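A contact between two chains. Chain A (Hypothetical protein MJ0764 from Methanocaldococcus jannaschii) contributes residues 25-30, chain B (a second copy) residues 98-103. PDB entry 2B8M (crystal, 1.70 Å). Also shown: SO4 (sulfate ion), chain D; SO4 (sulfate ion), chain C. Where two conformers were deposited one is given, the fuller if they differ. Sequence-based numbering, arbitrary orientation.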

# COMPACT_ATOMS: atom_id res chain seq x y z
N GLU A 25 -14.37 4.89 -5.02
CA GLU A 25 -15.41 4.97 -3.99
C GLU A 25 -14.93 4.38 -2.65
O GLU A 25 -15.37 4.81 -1.58
CB GLU A 25 -16.68 4.23 -4.45
CG GLU A 25 -17.87 4.38 -3.50
CD GLU A 25 -19.11 3.67 -3.99
OE1 GLU A 25 -19.02 2.90 -4.97
OE2 GLU A 25 -20.20 3.89 -3.39
N HIS A 26 -13.99 3.44 -2.71
CA HIS A 26 -13.65 2.64 -1.56
C HIS A 26 -12.32 2.96 -0.96
O HIS A 26 -12.04 2.57 0.17
CB HIS A 26 -13.63 1.17 -1.98
CG HIS A 26 -14.87 0.73 -2.67
ND1 HIS A 26 -16.10 0.76 -2.04
CD2 HIS A 26 -15.10 0.31 -3.93
CE1 HIS A 26 -17.03 0.34 -2.89
NE2 HIS A 26 -16.45 0.08 -4.05
N VAL A 27 -11.43 3.59 -1.72
CA VAL A 27 -10.04 3.72 -1.24
C VAL A 27 -9.29 4.80 -2.02
O VAL A 27 -9.60 5.09 -3.16
CB VAL A 27 -9.23 2.38 -1.36
CG1 VAL A 27 -8.75 2.13 -2.79
CG2 VAL A 27 -8.01 2.32 -0.44
N GLN A 28 -8.28 5.37 -1.37
CA GLN A 28 -7.30 6.21 -2.01
C GLN A 28 -5.90 5.66 -1.74
O GLN A 28 -5.58 5.21 -0.63
CB GLN A 28 -7.38 7.66 -1.56
CG GLN A 28 -8.65 8.34 -1.81
CD GLN A 28 -8.70 9.71 -1.17
OE1 GLN A 28 -8.36 9.88 0.02
NE2 GLN A 28 -9.13 10.70 -1.93
N ILE A 29 -5.08 5.63 -2.79
CA ILE A 29 -3.70 5.20 -2.66
C ILE A 29 -2.81 6.21 -3.38
O ILE A 29 -2.92 6.43 -4.58
CB ILE A 29 -3.46 3.76 -3.21
CG1 ILE A 29 -4.46 2.75 -2.60
CG2 ILE A 29 -2.01 3.33 -2.93
CD1 ILE A 29 -4.35 1.36 -3.12
N ASN A 30 -1.90 6.81 -2.63
CA ASN A 30 -0.93 7.77 -3.15
C ASN A 30 0.48 7.23 -2.98
O ASN A 30 0.74 6.41 -2.09
CB ASN A 30 -1.12 9.13 -2.47
CG ASN A 30 -2.52 9.62 -2.55
OD1 ASN A 30 -3.22 9.37 -3.54
ND2 ASN A 30 -2.97 10.32 -1.52
S SO4 D . -17.34 1.69 1.20
O1 SO4 D . -17.73 0.84 2.33
O2 SO4 D . -16.17 1.16 0.53
O3 SO4 D . -18.41 1.76 0.19
O4 SO4 D . -17.06 3.04 1.71
S SO4 C . -7.73 14.06 -0.50
O1 SO4 C . -8.96 13.27 -0.42
O2 SO4 C . -6.90 13.57 -1.61
O3 SO4 C . -8.04 15.47 -0.71
O4 SO4 C . -6.99 13.92 0.75
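Chain B 98-103: VVKAPH

Chain B runs along chain A in nearly the opposite sense: taken end to end, CA 26 to 29 of chain A and CA 99 to 102 of chain B point 156° apart. Chain B is extended from Val98(B) to Ala101(B); chain A is extended from Val27(A) onward, but His26(A), with phi/psi of -108°/-20°, is not. Chain A enters a strand at Gln28(A) after a loop, and chain B brings in a strand that includes Val98(B) to Lys100(B) and then turns through a cis peptide bond before Pro102(B). No hydrogen bond joins the two stretches; the fit is one of side-chain shape, burying 215 Å² counted over both sides. From Val27(A) onward the side chains alternate. Val27(A) and Ile29(A) point toward chain B, as does His26(A), while Gln28(A) stays out of reach; Val99(B) and Ala101(B) point toward chain A while Lys100(B) points away. Val99(B) is the shared bump: its CG1 lies 4.2 Å from CG2 of Val27(A) and also 4.2 Å from CD1 of Ile29(A), so one methyl rests against both side chains. The m,t rotamer of Ile29(A), with chi1 near -52° and chi2 near 177°, carries CD1 out to this contact. Ala101(B) fits more closely to the backbone. Its small CB approaches O of His26(A) to 3.5 Å and CB of Val27(A) to 4.1 Å, and the CA atoms of His26(A) and Ala101(B) are 5.9 Å apart. Beyond it, the Pro102(B) ring, its CA-to-CB bond sideways, places CD 4.1 Å from ND1 of His26(A), oblique to the imidazole. The sulfate ion of chain D, probably from the crystallisation liquor, lies at the edge of that imidazole: ND1 of His26(A) donates a hydrogen bond to its O2 at 2.6 Å, and the same O2 is 3.7 Å from CD of Pro102(B), so the ion touches both chains.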

# COMPACT_ATOMS: atom_id res chain seq x y z
N VAL B 98 -0.89 -5.89 -0.64
CA VAL B 98 -2.27 -6.10 -0.98
C VAL B 98 -3.08 -5.17 -0.11
O VAL B 98 -2.94 -5.20 1.10
CB VAL B 98 -2.72 -7.54 -0.69
CG1 VAL B 98 -4.16 -7.73 -1.01
CG2 VAL B 98 -1.89 -8.55 -1.48
N VAL B 99 -3.88 -4.30 -0.73
CA VAL B 99 -4.73 -3.37 -0.03
C VAL B 99 -6.16 -3.75 -0.35
O VAL B 99 -6.54 -3.88 -1.51
CB VAL B 99 -4.45 -1.92 -0.46
CG1 VAL B 99 -5.50 -0.97 0.15
CG2 VAL B 99 -3.03 -1.51 -0.15
N LYS B 100 -6.96 -3.96 0.67
CA LYS B 100 -8.34 -4.36 0.46
C LYS B 100 -9.24 -3.42 1.22
O LYS B 100 -9.05 -3.18 2.41
CB LYS B 100 -8.55 -5.81 0.88
CG LYS B 100 -7.69 -6.82 0.15
CD LYS B 100 -7.64 -8.13 0.89
CE LYS B 100 -9.00 -8.75 1.00
NZ LYS B 100 -8.97 -10.04 1.74
N ALA B 101 -10.22 -2.86 0.52
CA ALA B 101 -11.20 -1.96 1.14
C ALA B 101 -12.50 -2.04 0.40
O ALA B 101 -12.53 -2.02 -0.84
CB ALA B 101 -10.70 -0.53 1.16
N PRO B 102 -13.60 -2.13 1.14
CA PRO B 102 -13.67 -2.15 2.61
C PRO B 102 -13.30 -3.53 3.17
O PRO B 102 -12.99 -4.44 2.40
CB PRO B 102 -15.16 -1.91 2.86
CG PRO B 102 -15.81 -2.55 1.69
CD PRO B 102 -14.92 -2.27 0.53
N HIS B 103 -13.36 -3.72 4.47
CA HIS B 103 -13.10 -5.02 5.03
C HIS B 103 -14.12 -6.00 4.41
O HIS B 103 -15.30 -5.64 4.24
CB HIS B 103 -13.28 -5.02 6.56
CG HIS B 103 -12.81 -6.27 7.20
ND1 HIS B 103 -13.58 -7.41 7.25
CD2 HIS B 103 -11.60 -6.60 7.73
CE1 HIS B 103 -12.89 -8.37 7.83
NE2 HIS B 103 -11.68 -7.91 8.12